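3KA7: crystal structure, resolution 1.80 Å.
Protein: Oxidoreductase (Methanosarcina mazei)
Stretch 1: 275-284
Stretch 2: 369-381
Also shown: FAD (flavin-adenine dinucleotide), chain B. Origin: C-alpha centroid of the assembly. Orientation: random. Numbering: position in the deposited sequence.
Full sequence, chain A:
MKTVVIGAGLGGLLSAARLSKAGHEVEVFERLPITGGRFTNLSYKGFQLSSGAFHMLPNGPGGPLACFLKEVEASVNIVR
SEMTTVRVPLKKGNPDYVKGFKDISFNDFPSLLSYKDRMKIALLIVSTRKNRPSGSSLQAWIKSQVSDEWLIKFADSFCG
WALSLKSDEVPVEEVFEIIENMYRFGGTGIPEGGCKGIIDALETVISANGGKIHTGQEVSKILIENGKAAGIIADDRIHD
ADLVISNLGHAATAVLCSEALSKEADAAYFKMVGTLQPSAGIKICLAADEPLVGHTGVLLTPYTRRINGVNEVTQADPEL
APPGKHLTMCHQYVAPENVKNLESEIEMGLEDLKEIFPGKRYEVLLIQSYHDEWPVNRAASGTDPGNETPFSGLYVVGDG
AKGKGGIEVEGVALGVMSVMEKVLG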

ATOM      1  N   THR A 275       6.066  -9.648 -17.138  1.00 15.41           N
ATOM      2  CA  THR A 275       7.007  -8.719 -16.493  1.00 15.53           C
ATOM      3  C   THR A 275       6.593  -8.264 -15.084  1.00 14.55           C
ATOM      4  O   THR A 275       7.424  -7.769 -14.321  1.00 14.34           O
ATOM      5  CB  THR A 275       7.279  -7.462 -17.349  1.00 16.36           C
ATOM      6  OG1 THR A 275       6.182  -6.543 -17.235  1.00 18.54           O
ATOM      7  CG2 THR A 275       7.511  -7.847 -18.820  1.00 17.50           C
ATOM      8  N   LEU A 276       5.323  -8.432 -14.741  1.00 13.74           N
ATOM      9  CA  LEU A 276       4.820  -7.954 -13.445  1.00 12.73           C
ATOM     10  C   LEU A 276       5.577  -8.565 -12.282  1.00 11.99           C
ATOM     11  O   LEU A 276       5.701  -9.781 -12.183  1.00 11.40           O
ATOM     12  CB  LEU A 276       3.335  -8.287 -13.290  1.00 13.02           C
ATOM     13  CG  LEU A 276       2.448  -7.520 -14.261  1.00 15.16           C
ATOM     14  CD1 LEU A 276       1.084  -8.198 -14.394  1.00 16.46           C
ATOM     15  CD2 LEU A 276       2.295  -6.091 -13.766  1.00 16.46           C
ATOM     16  N   GLN A 277       6.059  -7.708 -11.389  1.00 10.95           N
ATOM     17  CA  GLN A 277       6.835  -8.144 -10.253  1.00 10.56           C
ATOM     18  C   GLN A 277       6.232  -7.616  -8.946  1.00  9.68           C
ATOM     19  O   GLN A 277       6.239  -6.409  -8.708  1.00  9.47           O
ATOM     20  CB  GLN A 277       8.258  -7.602 -10.390  1.00 11.20           C
ATOM     21  CG  GLN A 277       9.141  -7.901  -9.190  1.00 12.72           C
ATOM     22  CD  GLN A 277       9.312  -9.380  -8.942  1.00 14.65           C
ATOM     23  OE1 GLN A 277       9.837 -10.114  -9.792  1.00 14.88           O
ATOM     24  NE2 GLN A 277       8.875  -9.837  -7.768  1.00 13.67           N
ATOM     25  N   PRO A 278       5.741  -8.519  -8.091  1.00  9.37           N
ATOM     26  CA  PRO A 278       5.162  -8.064  -6.839  1.00  9.17           C
ATOM     27  C   PRO A 278       6.246  -7.669  -5.849  1.00  9.22           C
ATOM     28  O   PRO A 278       7.410  -8.103  -5.974  1.00  9.92           O
ATOM     29  CB  PRO A 278       4.390  -9.293  -6.333  1.00  9.19           C
ATOM     30  CG  PRO A 278       5.064 -10.462  -6.976  1.00 10.52           C
ATOM     31  CD  PRO A 278       5.535  -9.965  -8.315  1.00  8.99           C
ATOM     32  N   SER A 279       5.875  -6.844  -4.881  1.00  8.53           N
ATOM     33  CA  SER A 279       6.811  -6.449  -3.838  1.00  8.87           C
ATOM     34  C   SER A 279       6.506  -7.233  -2.569  1.00  8.88           C
ATOM     35  O   SER A 279       5.359  -7.629  -2.348  1.00  9.22           O
ATOM     36  CB  SER A 279       6.742  -4.937  -3.618  1.00  9.38           C
ATOM     37  OG  SER A 279       5.420  -4.521  -3.327  1.00  9.89           O
ATOM     38  N   ALA A 280       7.528  -7.450  -1.736  1.00  8.05           N
ATOM     39  CA  ALA A 280       7.405  -8.318  -0.557  1.00  7.78           C
ATOM     40  C   ALA A 280       7.839  -7.595   0.712  1.00  7.37           C
ATOM     41  O   ALA A 280       8.609  -6.625   0.671  1.00  7.15           O
ATOM     42  CB  ALA A 280       8.251  -9.579  -0.744  1.00  7.96           C
ATOM     43  N   GLY A 281       7.355  -8.070   1.849  1.00  7.47           N
ATOM     44  CA  GLY A 281       7.740  -7.450   3.112  1.00  7.72           C
ATOM     45  C   GLY A 281       7.314  -8.311   4.280  1.00  8.26           C
ATOM     46  O   GLY A 281       6.526  -9.247   4.133  1.00  8.27           O
ATOM     47  N   ILE A 282       7.844  -7.980   5.448  1.00  8.50           N
ATOM     48  CA  ILE A 282       7.459  -8.645   6.682  1.00  8.24           C
ATOM     49  C   ILE A 282       6.985  -7.607   7.692  1.00  8.37           C
ATOM     50  O   ILE A 282       7.627  -6.584   7.875  1.00  7.75           O
ATOM     51  CB  ILE A 282       8.622  -9.416   7.286  1.00  8.09           C
ATOM     52  CG1 ILE A 282       9.003 -10.595   6.395  1.00  8.75           C
ATOM     53  CG2 ILE A 282       8.258  -9.886   8.696  1.00 11.23           C
ATOM     54  CD1 ILE A 282      10.443 -11.032   6.612  1.00  9.26           C
ATOM     55  N   LYS A 283       5.849  -7.893   8.320  1.00  8.25           N
ATOM     56  CA  LYS A 283       5.234  -7.031   9.319  1.00  8.61           C
ATOM     57  C   LYS A 283       5.368  -7.704  10.688  1.00  9.06           C
ATOM     58  O   LYS A 283       4.978  -8.862  10.850  1.00  9.08           O
ATOM     59  CB  LYS A 283       3.751  -6.843   8.974  1.00  8.80           C
ATOM     60  CG  LYS A 283       2.939  -6.136  10.053  1.00 10.97           C
ATOM     61  CD  LYS A 283       1.502  -5.830   9.607  1.00 13.33           C
ATOM     62  CE  LYS A 283       0.857  -7.002   8.886  1.00 15.17           C
ATOM     63  NZ  LYS A 283      -0.605  -6.751   8.707  1.00 14.33           N
ATOM     64  N   ILE A 284       5.937  -6.987  11.652  1.00  9.04           N
ATOM     65  CA  ILE A 284       6.051  -7.486  13.017  1.00  9.29           C
ATOM     66  C   ILE A 284       5.139  -6.652  13.900  1.00  9.42           C
ATOM     67  O   ILE A 284       5.334  -5.442  14.015  1.00  9.84           O
ATOM     68  CB  ILE A 284       7.506  -7.411  13.532  1.00  9.88           C
ATOM     69  CG1 ILE A 284       8.425  -8.258  12.639  1.00  9.99           C
ATOM     70  CG2 ILE A 284       7.582  -7.849  15.011  1.00 10.30           C
ATOM     71  CD1 ILE A 284       9.898  -8.146  13.013  1.00 11.61           C
ATOM     72  N   SER A 369       4.175 -12.451   6.958  1.00 12.06           N
ATOM     73  CA  SER A 369       5.012 -12.240   5.775  1.00 11.89           C
ATOM     74  C   SER A 369       4.159 -12.150   4.514  1.00 10.72           C
ATOM     75  O   SER A 369       3.155 -12.867   4.384  1.00 10.85           O
ATOM     76  CB  SER A 369       6.033 -13.362   5.608  1.00 12.52           C
ATOM     77  OG  SER A 369       6.922 -13.423   6.717  1.00 16.76           O
ATOM     78  N   TYR A 370       4.564 -11.283   3.592  1.00  9.68           N
ATOM     79  CA  TYR A 370       3.786 -11.036   2.379  1.00  8.97           C
ATOM     80  C   TYR A 370       4.663 -11.074   1.146  1.00  8.78           C
ATOM     81  O   TYR A 370       5.710 -10.437   1.088  1.00  9.50           O
ATOM     82  CB  TYR A 370       3.107  -9.666   2.461  1.00  8.49           C
ATOM     83  CG  TYR A 370       2.157  -9.578   3.625  1.00  9.05           C
ATOM     84  CD1 TYR A 370       0.796  -9.805   3.448  1.00  9.09           C
ATOM     85  CD2 TYR A 370       2.615  -9.278   4.894  1.00  9.72           C
ATOM     86  CE1 TYR A 370      -0.092  -9.753   4.520  1.00 10.79           C
ATOM     87  CE2 TYR A 370       1.736  -9.215   5.972  1.00  9.94           C
ATOM     88  CZ  TYR A 370       0.389  -9.448   5.773  1.00 11.65           C
ATOM     89  OH  TYR A 370      -0.477  -9.382   6.834  1.00 10.84           O
ATOM     90  N   HIS A 371       4.230 -11.815   0.150  1.00  9.05           N
ATOM     91  CA  HIS A 371       5.026 -11.945  -1.041  1.00  9.22           C
ATOM     92  C   HIS A 371       4.190 -12.678  -2.067  1.00  9.07           C
ATOM     93  O   HIS A 371       3.113 -13.193  -1.748  1.00  9.13           O
ATOM     94  CB  HIS A 371       6.309 -12.736  -0.734  1.00  8.94           C
ATOM     95  CG  HIS A 371       6.063 -14.109  -0.187  1.00 11.42           C
ATOM     96  ND1 HIS A 371       5.932 -14.363   1.162  1.00 13.70           N
ATOM     97  CD2 HIS A 371       5.955 -15.309  -0.808  1.00 11.22           C
ATOM     98  CE1 HIS A 371       5.720 -15.656   1.346  1.00 13.43           C
ATOM     99  NE2 HIS A 371       5.732 -16.252   0.167  1.00 16.12           N
ATOM    100  N   ASP A 372       4.673 -12.673  -3.305  1.00  9.02           N
ATOM    101  CA  ASP A 372       4.089 -13.477  -4.379  1.00  9.98           C
ATOM    102  C   ASP A 372       2.578 -13.271  -4.543  1.00  9.93           C
ATOM    103  O   ASP A 372       2.148 -12.163  -4.885  1.00  9.47           O
ATOM    104  CB  ASP A 372       4.510 -14.948  -4.215  1.00 10.27           C
ATOM    105  CG  ASP A 372       6.000 -15.135  -4.457  1.00 12.33           C
ATOM    106  OD1 ASP A 372       6.437 -14.864  -5.598  1.00 12.80           O
ATOM    107  OD2 ASP A 372       6.739 -15.514  -3.514  1.00 14.58           O
ATOM    108  N   GLU A 373       1.773 -14.308  -4.315  1.00 10.05           N
ATOM    109  CA  GLU A 373       0.341 -14.200  -4.598  1.00 10.65           C
ATOM    110  C   GLU A 373      -0.459 -13.417  -3.551  1.00 10.35           C
ATOM    111  O   GLU A 373      -1.642 -13.138  -3.753  1.00 10.59           O
ATOM    112  CB  GLU A 373      -0.311 -15.582  -4.792  1.00 11.71           C
ATOM    113  CG  GLU A 373       0.260 -16.388  -5.938  1.00 13.62           C
ATOM    114  CD  GLU A 373      -0.402 -17.756  -6.087  1.00 18.97           C
ATOM    115  OE1 GLU A 373      -0.862 -18.337  -5.082  1.00 22.17           O
ATOM    116  OE2 GLU A 373      -0.452 -18.251  -7.223  1.00 24.03           O
ATOM    117  N   TRP A 374       0.169 -13.091  -2.429  1.00  9.57           N
ATOM    118  CA  TRP A 374      -0.468 -12.281  -1.390  1.00  9.32           C
ATOM    119  C   TRP A 374       0.617 -11.336  -0.888  1.00  8.78           C
ATOM    120  O   TRP A 374       1.153 -11.499   0.214  1.00  8.13           O
ATOM    121  CB  TRP A 374      -0.982 -13.187  -0.260  1.00  9.43           C
ATOM    122  CG  TRP A 374      -2.025 -12.609   0.683  1.00  8.87           C
ATOM    123  CD1 TRP A 374      -1.868 -12.361   2.013  1.00 10.78           C
ATOM    124  CD2 TRP A 374      -3.392 -12.277   0.377  1.00 11.88           C
ATOM    125  NE1 TRP A 374      -3.039 -11.881   2.555  1.00 10.98           N
ATOM    126  CE2 TRP A 374      -3.988 -11.816   1.571  1.00 12.14           C
ATOM    127  CE3 TRP A 374      -4.157 -12.307  -0.787  1.00 11.49           C
ATOM    128  CZ2 TRP A 374      -5.323 -11.399   1.633  1.00 12.81           C
ATOM    129  CZ3 TRP A 374      -5.489 -11.889  -0.726  1.00 12.66           C
ATOM    130  CH2 TRP A 374      -6.050 -11.438   0.475  1.00 13.01           C
ATOM    131  N   PRO A 375       0.979 -10.359  -1.728  1.00  8.35           N
ATOM    132  CA  PRO A 375       2.183  -9.553  -1.536  1.00  7.82           C
ATOM    133  C   PRO A 375       1.896  -8.231  -0.846  1.00  7.54           C
ATOM    134  O   PRO A 375       0.774  -7.980  -0.420  1.00  8.06           O
ATOM    135  CB  PRO A 375       2.601  -9.251  -2.971  1.00  7.59           C
ATOM    136  CG  PRO A 375       1.255  -9.084  -3.679  1.00  8.54           C
ATOM    137  CD  PRO A 375       0.315 -10.063  -3.009  1.00  8.24           C
ATOM    138  N   VAL A 376       2.919  -7.393  -0.740  1.00  6.88           N
ATOM    139  CA  VAL A 376       2.679  -6.008  -0.373  1.00  7.12           C
ATOM    140  C   VAL A 376       1.925  -5.289  -1.492  1.00  7.24           C
ATOM    141  O   VAL A 376       0.852  -4.756  -1.245  1.00  6.65           O
ATOM    142  CB  VAL A 376       3.956  -5.263   0.001  1.00  6.71           C
ATOM    143  CG1 VAL A 376       3.634  -3.794   0.228  1.00  8.47           C
ATOM    144  CG2 VAL A 376       4.572  -5.886   1.265  1.00  7.38           C
ATOM    145  N   ASN A 377       2.482  -5.275  -2.713  1.00  7.89           N
ATOM    146  CA  ASN A 377       1.749  -4.830  -3.922  1.00  7.89           C
ATOM    147  C   ASN A 377       1.907  -5.875  -5.015  1.00  7.55           C
ATOM    148  O   ASN A 377       2.964  -6.462  -5.128  1.00  7.42           O
ATOM    149  CB  ASN A 377       2.339  -3.535  -4.494  1.00  8.91           C
ATOM    150  CG  ASN A 377       2.000  -2.300  -3.669  1.00 11.69           C
ATOM    151  OD1 ASN A 377       1.090  -2.304  -2.826  1.00 15.10           O
ATOM    152  ND2 ASN A 377       2.733  -1.228  -3.922  1.00 10.86           N
ATOM    153  N   ARG A 378       0.880  -6.083  -5.830  1.00  6.69           N
ATOM    154  CA  ARG A 378       0.976  -7.038  -6.949  1.00  7.90           C
ATOM    155  C   ARG A 378       1.900  -6.561  -8.068  1.00  8.35           C
ATOM    156  O   ARG A 378       2.458  -7.374  -8.820  1.00  9.74           O
ATOM    157  CB  ARG A 378      -0.433  -7.373  -7.472  1.00  7.81           C
ATOM    158  CG  ARG A 378      -1.270  -8.074  -6.417  1.00  9.96           C
ATOM    159  CD  ARG A 378      -2.442  -8.854  -7.025  1.00 15.39           C
ATOM    160  NE  ARG A 378      -2.980  -9.796  -6.042  1.00 21.12           N
ATOM    161  CZ  ARG A 378      -3.858  -9.432  -5.143  1.00 19.23           C
ATOM    162  NH1 ARG A 378      -4.245  -8.168  -5.163  1.00 26.48           N
ATOM    163  NH2 ARG A 378      -4.337 -10.281  -4.232  1.00 12.74           N
ATOM    164  N   ALA A 379       2.052  -5.245  -8.184  1.00  8.21           N
ATOM    165  CA  ALA A 379       3.011  -4.645  -9.109  1.00  9.09           C
ATOM    166  C   ALA A 379       3.830  -3.635  -8.323  1.00  9.96           C
ATOM    167  O   ALA A 379       3.266  -2.772  -7.634  1.00  9.33           O
ATOM    168  CB  ALA A 379       2.287  -3.947 -10.240  1.00  8.87           C
ATOM    169  N   ALA A 380       5.151  -3.729  -8.430  1.00 10.40           N
ATOM    170  CA  ALA A 380       6.033  -2.864  -7.661  1.00 11.11           C
ATOM    171  C   ALA A 380       5.761  -1.422  -8.006  1.00 11.68           C
ATOM    172  O   ALA A 380       5.567  -1.080  -9.172  1.00 11.50           O
ATOM    173  CB  ALA A 380       7.472  -3.190  -7.942  1.00 12.30           C
ATOM    174  N   SER A 381       5.753  -0.567  -6.993  1.00 12.55           N
ATOM    175  CA  SER A 381       5.554   0.845  -7.261  1.00 13.63           C
ATOM    176  C   SER A 381       6.472   1.320  -8.370  1.00 13.61           C
ATOM    177  O   SER A 381       7.636   0.950  -8.419  1.00 13.58           O
ATOM    178  CB  SER A 381       5.784   1.675  -6.009  1.00 14.12           C
ATOM    179  OG  SER A 381       4.544   1.937  -5.393  1.00 17.33           O
TER
HETATM  180  PA  FAD B 500      -6.740  -7.206  -2.578  1.00  9.21           P
HETATM  181  O1A FAD B 500      -5.631  -7.905  -3.321  1.00 10.01           O
HETATM  182  O2A FAD B 500      -6.460  -6.835  -1.140  1.00  9.81           O
HETATM  183  O5B FAD B 500      -8.061  -8.117  -2.627  1.00  7.97           O
HETATM  184  C5B FAD B 500      -8.228  -9.065  -3.674  1.00  5.76           C
HETATM  185  C4B FAD B 500      -9.438  -9.898  -3.238  1.00  7.06           C
HETATM  186  O4B FAD B 500      -9.800 -10.836  -4.231  1.00  8.95           O
HETATM  187  C3B FAD B 500      -9.128 -10.681  -1.960  1.00  9.09           C
HETATM  188  O3B FAD B 500     -10.092 -10.393  -0.959  1.00  9.76           O
HETATM  189  C2B FAD B 500      -9.198 -12.144  -2.403  1.00  9.94           C
HETATM  190  O2B FAD B 500      -9.673 -13.010  -1.390  1.00 11.67           O
HETATM  191  C1B FAD B 500     -10.130 -12.075  -3.607  1.00  8.38           C
HETATM  192  N9A FAD B 500      -9.936 -13.133  -4.607  1.00 11.42           N
HETATM  193  C8A FAD B 500      -8.765 -13.658  -5.115  1.00 11.21           C
HETATM  194  N7A FAD B 500      -9.092 -14.575  -6.070  1.00  9.24           N
HETATM  195  C5A FAD B 500     -10.450 -14.621  -6.159  1.00 11.05           C
HETATM  196  C6A FAD B 500     -11.318 -15.378  -6.932  1.00 11.31           C
HETATM  197  N6A FAD B 500     -10.844 -16.175  -7.884  1.00 10.28           N
HETATM  198  N1A FAD B 500     -12.679 -15.194  -6.788  1.00 11.04           N
HETATM  199  C2A FAD B 500     -13.185 -14.283  -5.883  1.00 12.03           C
HETATM  200  N3A FAD B 500     -12.321 -13.536  -5.110  1.00 11.10           N
HETATM  201  C4A FAD B 500     -10.983 -13.719  -5.255  1.00 11.07           C
HETATM  202  N1  FAD B 500      -1.460   0.323   1.932  1.00 11.04           N
HETATM  203  C2  FAD B 500      -1.671   1.583   2.465  1.00 13.56           C
HETATM  204  O2  FAD B 500      -2.282   2.436   1.807  1.00 12.33           O
HETATM  205  N3  FAD B 500      -1.169   1.881   3.723  1.00 13.03           N
HETATM  206  C4  FAD B 500      -0.461   0.936   4.446  1.00 14.43           C
HETATM  207  O4  FAD B 500      -0.013   1.194   5.563  1.00 16.98           O
HETATM  208  C4X FAD B 500      -0.244  -0.325   3.911  1.00 12.76           C
HETATM  209  N5  FAD B 500       0.482  -1.270   4.622  1.00 13.49           N
HETATM  210  C5X FAD B 500       0.676  -2.529   4.078  1.00 12.24           C
HETATM  211  C6  FAD B 500       1.389  -3.496   4.787  1.00 14.64           C
HETATM  212  C7  FAD B 500       1.569  -4.767   4.254  1.00 13.95           C
HETATM  213  C7M FAD B 500       2.347  -5.790   5.042  1.00 15.35           C
HETATM  214  C8  FAD B 500       1.037  -5.058   3.005  1.00 12.91           C
HETATM  215  C8M FAD B 500       1.216  -6.416   2.390  1.00 15.59           C
HETATM  216  C9  FAD B 500       0.334  -4.093   2.288  1.00 11.82           C
HETATM  217  C9A FAD B 500       0.146  -2.825   2.828  1.00 11.14           C
HETATM  218  N10 FAD B 500      -0.556  -1.861   2.115  1.00 10.60           N
HETATM  219  C10 FAD B 500      -0.757  -0.620   2.653  1.00 11.21           C
HETATM  220  C1' FAD B 500      -1.053  -2.123   0.732  1.00  7.30           C
HETATM  221  C2' FAD B 500      -2.546  -2.464   0.800  1.00  8.89           C
HETATM  222  O2' FAD B 500      -2.771  -3.403   1.848  1.00  9.31           O
HETATM  223  C3' FAD B 500      -2.985  -3.041  -0.543  1.00  9.53           C
HETATM  224  O3' FAD B 500      -2.480  -2.222  -1.591  1.00  9.56           O
HETATM  225  C4' FAD B 500      -4.493  -3.166  -0.743  1.00  8.47           C
HETATM  226  O4' FAD B 500      -5.129  -3.779   0.360  1.00  8.97           O
HETATM  227  C5' FAD B 500      -4.700  -4.053  -1.965  1.00  8.81           C
HETATM  228  O5' FAD B 500      -6.049  -3.935  -2.344  1.00  7.02           O
HETATM  229  P   FAD B 500      -6.545  -4.530  -3.730  1.00  9.21           P
HETATM  230  O1P FAD B 500      -7.616  -3.627  -4.291  1.00  8.46           O
HETATM  231  O2P FAD B 500      -5.395  -4.821  -4.673  1.00  8.08           O
HETATM  232  O3P FAD B 500      -7.276  -5.923  -3.391  1.00 10.29           O
HETATM  233  O   HOH W   1       5.494  -1.599  -4.204  1.00 15.40           O

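The two stretches bury 699 Å² between them, and the evidence for their association is mainly five backbone hydrogen bonds, in two groups separated in stretch 2 by the type II' turn from His371 to Trp374. Walking along stretch 1, Thr275 is out of reach, and contact begins at Leu276, whose CD2 lies 4.1 Å from Ala379 CB, an apolar touch. Gln277 contributes its carbonyl: Ala380 N donates to Gln277 O at 2.9 Å, with an angle of 131° at the hydrogen. The Gln277 side chain stays with its own stretch, Gln277 NE2 donating to Pro278 O (2.9 Å, 171°).

Pro278 has no amide hydrogen to offer, and it packs instead, its CB 3.8 Å from Pro375 CB. Ser279, buried, binds through both main chain and side chain. Its N donates to Asn377 O (2.9 Å, 158°), its O accepts from Val376 N (2.9 Å, 141°), and its OG, at chi1 55° (p), accepts a weak bond from Asn377 N (3.1 Å, 134°). The same OG is 3.1 Å from the O of water 1, which accepts from Ser381 N (3.0 Å between N and water O), so a small hydroxyl links two parts of stretch 2.

At Ala280 the chains come close: Ala280 CA is 3.2 Å from Tyr370 O, and Ala280 CB is 3.7 Å from His371 CB. Gly281 then forms an antiparallel hydrogen-bonded pair with Tyr370, N to Tyr370 O at 3.0 Å (158°) and O from Tyr370 N at 2.9 Å (156°). Glycine suits this site because an ideal CB would lie a tight 3.2 Å from Val376 CG2.

Ile282 and Ser369 form the following non-hydrogen-bonded pair, their side chains on the same sheet face, with Ile282 CG1 3.5 Å from Ser369 OG. Lys283 starts sideways, but its long chain brings NZ within 3.2 Å of Tyr370 OH, a weak hydrogen bond. Ile284 does not reach stretch 2.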